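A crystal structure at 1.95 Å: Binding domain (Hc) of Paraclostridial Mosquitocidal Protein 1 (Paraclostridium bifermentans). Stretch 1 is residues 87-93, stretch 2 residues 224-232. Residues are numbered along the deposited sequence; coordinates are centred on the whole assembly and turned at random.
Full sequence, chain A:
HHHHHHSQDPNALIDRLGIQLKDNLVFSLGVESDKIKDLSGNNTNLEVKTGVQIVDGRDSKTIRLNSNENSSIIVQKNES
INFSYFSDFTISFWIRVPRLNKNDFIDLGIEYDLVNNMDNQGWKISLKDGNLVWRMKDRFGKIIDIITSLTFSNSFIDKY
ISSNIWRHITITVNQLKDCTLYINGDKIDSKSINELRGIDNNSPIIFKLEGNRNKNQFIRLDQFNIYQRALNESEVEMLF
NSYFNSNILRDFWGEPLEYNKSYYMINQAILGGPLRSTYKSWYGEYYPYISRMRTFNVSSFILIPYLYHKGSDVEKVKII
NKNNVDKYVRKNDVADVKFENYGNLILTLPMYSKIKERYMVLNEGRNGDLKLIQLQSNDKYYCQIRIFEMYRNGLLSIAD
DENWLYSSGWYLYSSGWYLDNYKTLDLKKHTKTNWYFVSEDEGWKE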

# COMPACT_ATOMS: atom_id res chain seq x y z
N SER A 87 -30.67 -8.19 -8.05
CA SER A 87 -29.72 -7.12 -8.32
C SER A 87 -28.28 -7.60 -8.07
O SER A 87 -27.89 -7.90 -6.93
CB SER A 87 -30.04 -5.88 -7.52
OG SER A 87 -30.07 -6.18 -6.13
N ASP A 88 -27.51 -7.69 -9.16
CA ASP A 88 -26.05 -7.85 -9.12
C ASP A 88 -25.44 -6.59 -8.48
O ASP A 88 -26.00 -5.51 -8.59
CB ASP A 88 -25.47 -8.08 -10.52
CG ASP A 88 -26.02 -9.30 -11.23
OD1 ASP A 88 -26.54 -10.22 -10.55
OD2 ASP A 88 -25.92 -9.33 -12.48
N PHE A 89 -24.29 -6.72 -7.83
CA PHE A 89 -23.61 -5.51 -7.34
C PHE A 89 -22.11 -5.76 -7.18
O PHE A 89 -21.65 -6.92 -7.20
CB PHE A 89 -24.26 -5.00 -6.05
CG PHE A 89 -24.17 -5.93 -4.87
CD1 PHE A 89 -25.14 -6.90 -4.67
CD2 PHE A 89 -23.12 -5.84 -3.97
CE1 PHE A 89 -25.06 -7.77 -3.58
CE2 PHE A 89 -23.05 -6.70 -2.88
CZ PHE A 89 -24.02 -7.67 -2.69
N THR A 90 -21.37 -4.65 -7.07
CA THR A 90 -19.97 -4.63 -6.76
C THR A 90 -19.72 -3.64 -5.61
O THR A 90 -20.33 -2.56 -5.56
CB THR A 90 -19.14 -4.27 -7.99
OG1 THR A 90 -19.41 -5.29 -8.96
CG2 THR A 90 -17.65 -4.20 -7.72
N ILE A 91 -18.88 -4.08 -4.67
CA ILE A 91 -18.32 -3.27 -3.63
C ILE A 91 -16.81 -3.17 -3.90
O ILE A 91 -16.16 -4.19 -4.08
CB ILE A 91 -18.64 -3.86 -2.24
CG1 ILE A 91 -20.13 -3.74 -1.91
CG2 ILE A 91 -17.78 -3.21 -1.16
CD1 ILE A 91 -20.55 -4.43 -0.63
N SER A 92 -16.28 -1.94 -3.91
CA SER A 92 -14.82 -1.70 -3.97
C SER A 92 -14.42 -0.66 -2.91
O SER A 92 -15.22 0.15 -2.47
CB SER A 92 -14.35 -1.31 -5.35
OG SER A 92 -14.79 -0.01 -5.75
N PHE A 93 -13.16 -0.74 -2.47
CA PHE A 93 -12.63 0.21 -1.49
C PHE A 93 -11.12 0.06 -1.35
O PHE A 93 -10.52 -1.06 -1.51
CB PHE A 93 -13.31 0.03 -0.12
CG PHE A 93 -13.21 -1.35 0.49
CD1 PHE A 93 -14.13 -2.33 0.17
CD2 PHE A 93 -12.22 -1.65 1.40
CE1 PHE A 93 -14.04 -3.60 0.72
CE2 PHE A 93 -12.16 -2.90 1.99
CZ PHE A 93 -13.06 -3.88 1.63
N PHE A 224 -14.98 3.93 -0.83
CA PHE A 224 -15.87 2.81 -0.65
C PHE A 224 -17.06 3.02 -1.58
O PHE A 224 -17.91 3.89 -1.36
CB PHE A 224 -16.28 2.61 0.80
CG PHE A 224 -17.09 1.36 1.05
CD1 PHE A 224 -18.43 1.30 0.70
CD2 PHE A 224 -16.51 0.25 1.64
CE1 PHE A 224 -19.18 0.16 0.96
CE2 PHE A 224 -17.25 -0.89 1.89
CZ PHE A 224 -18.58 -0.94 1.54
N ASN A 225 -17.06 2.23 -2.66
CA ASN A 225 -17.93 2.40 -3.76
C ASN A 225 -18.88 1.21 -3.85
O ASN A 225 -18.45 0.08 -3.60
CB ASN A 225 -17.17 2.55 -5.08
CG ASN A 225 -16.31 3.79 -5.13
OD1 ASN A 225 -16.37 4.62 -4.23
ND2 ASN A 225 -15.50 3.89 -6.17
N ILE A 226 -20.14 1.49 -4.18
CA ILE A 226 -21.13 0.46 -4.56
C ILE A 226 -21.56 0.73 -6.01
O ILE A 226 -21.87 1.86 -6.38
CB ILE A 226 -22.35 0.44 -3.62
CG1 ILE A 226 -21.92 0.24 -2.16
CG2 ILE A 226 -23.33 -0.63 -4.09
CD1 ILE A 226 -23.01 0.52 -1.15
N TYR A 227 -21.54 -0.33 -6.81
CA TYR A 227 -21.95 -0.31 -8.19
C TYR A 227 -23.13 -1.27 -8.33
O TYR A 227 -23.15 -2.32 -7.67
CB TYR A 227 -20.84 -0.78 -9.14
CG TYR A 227 -19.55 -0.01 -9.07
CD1 TYR A 227 -18.63 -0.26 -8.06
CD2 TYR A 227 -19.23 0.95 -10.01
CE1 TYR A 227 -17.43 0.44 -7.98
CE2 TYR A 227 -18.04 1.65 -9.95
CZ TYR A 227 -17.14 1.41 -8.92
OH TYR A 227 -15.99 2.11 -8.86
N GLN A 228 -24.06 -0.92 -9.23
CA GLN A 228 -25.32 -1.64 -9.41
C GLN A 228 -25.17 -2.70 -10.51
O GLN A 228 -26.14 -3.07 -11.15
CB GLN A 228 -26.45 -0.66 -9.73
CG GLN A 228 -26.34 -0.05 -11.13
CD GLN A 228 -27.31 1.08 -11.34
OE1 GLN A 228 -28.29 1.25 -10.61
NE2 GLN A 228 -27.06 1.87 -12.38
N ARG A 229 -23.95 -3.20 -10.70
CA ARG A 229 -23.64 -4.30 -11.60
C ARG A 229 -22.48 -5.09 -10.99
O ARG A 229 -21.73 -4.55 -10.18
CB ARG A 229 -23.27 -3.72 -12.98
CG ARG A 229 -23.13 -4.76 -14.08
CD ARG A 229 -23.06 -4.12 -15.45
NE ARG A 229 -21.91 -3.23 -15.60
CZ ARG A 229 -20.68 -3.62 -15.90
NH1 ARG A 229 -20.36 -4.90 -15.86
NH2 ARG A 229 -19.77 -2.72 -16.23
N ALA A 230 -22.35 -6.36 -11.39
CA ALA A 230 -21.21 -7.20 -11.04
C ALA A 230 -20.13 -7.01 -12.10
O ALA A 230 -20.33 -7.43 -13.22
CB ALA A 230 -21.63 -8.65 -10.97
N LEU A 231 -19.00 -6.38 -11.74
CA LEU A 231 -17.97 -6.14 -12.73
C LEU A 231 -17.31 -7.48 -13.08
O LEU A 231 -17.18 -8.36 -12.22
CB LEU A 231 -16.92 -5.16 -12.20
CG LEU A 231 -17.41 -3.81 -11.68
CD1 LEU A 231 -16.23 -2.97 -11.22
CD2 LEU A 231 -18.20 -3.05 -12.74
N ASN A 232 -16.91 -7.63 -14.35
CA ASN A 232 -16.16 -8.79 -14.78
C ASN A 232 -14.68 -8.57 -14.43
O ASN A 232 -14.29 -7.49 -13.98
CB ASN A 232 -16.44 -9.15 -16.24
CG ASN A 232 -15.91 -8.15 -17.24
OD1 ASN A 232 -14.87 -7.53 -17.03
ND2 ASN A 232 -16.62 -8.00 -18.35

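Strands 89-93 and 224-227 run antiparallel, and their backbones carry the framework of the contact. Thr90 and Tyr227 form one hydrogen-bonded pair, Thr90 N to Tyr227 O at 3.0 Å and Tyr227 N to Thr90 O at 2.8 Å; Ser92 and Asn225 form the next, Ser92 N to Asn225 O at 3.0 Å and Asn225 N to Ser92 O at 2.8 Å. Between them Ile91 faces Ile226 in a non-hydrogen-bonded pair, and side chains alternate between the two faces of the sheet.

Thr90 does the most with its side chain. In the m rotamer (chi1 -61°), its hydroxyl reaches past the end of the partner strand, where the chain has left the ladder, and there it meets two backbone groups. Thr90 OG1 donates to Arg229 O at 2.7 Å and accepts from Leu231 N at 3.0 Å. Threonine suits this place: its beta-branched side chain is at home in a strand, while one hydroxyl can both give and receive a hydrogen bond.

On the same face, Ser92 adopts p (chi1 70°), and its small side chain fits beside larger neighbours: Ser92 OG lies 3.5 Å from Tyr227 CE1, at the edge of the ring near its plane, and 3.6 Å from Asn225 CB.

The other face of the ladder is apolar. Ile91 and Ile226 share the m,t conformation common for isoleucine in strands, yet they touch only loosely, Ile91 CG1 to Ile226 CG1 at 4.4 Å. Ile91 packs more closely on Phe224, whose t rotamer (chi1 -174°) carries the ring across toward strand 89-93 so that Phe224 CZ lies 3.6 Å from Ile91 CG2. The same ring meets Phe93, in p, with Phe224 CD2 3.7 Å from Phe93 CB. The two ring planes are 23° apart but slid sideways, with the Phe93 and Phe224 centroids 5.5 Å apart, so they barely overlap.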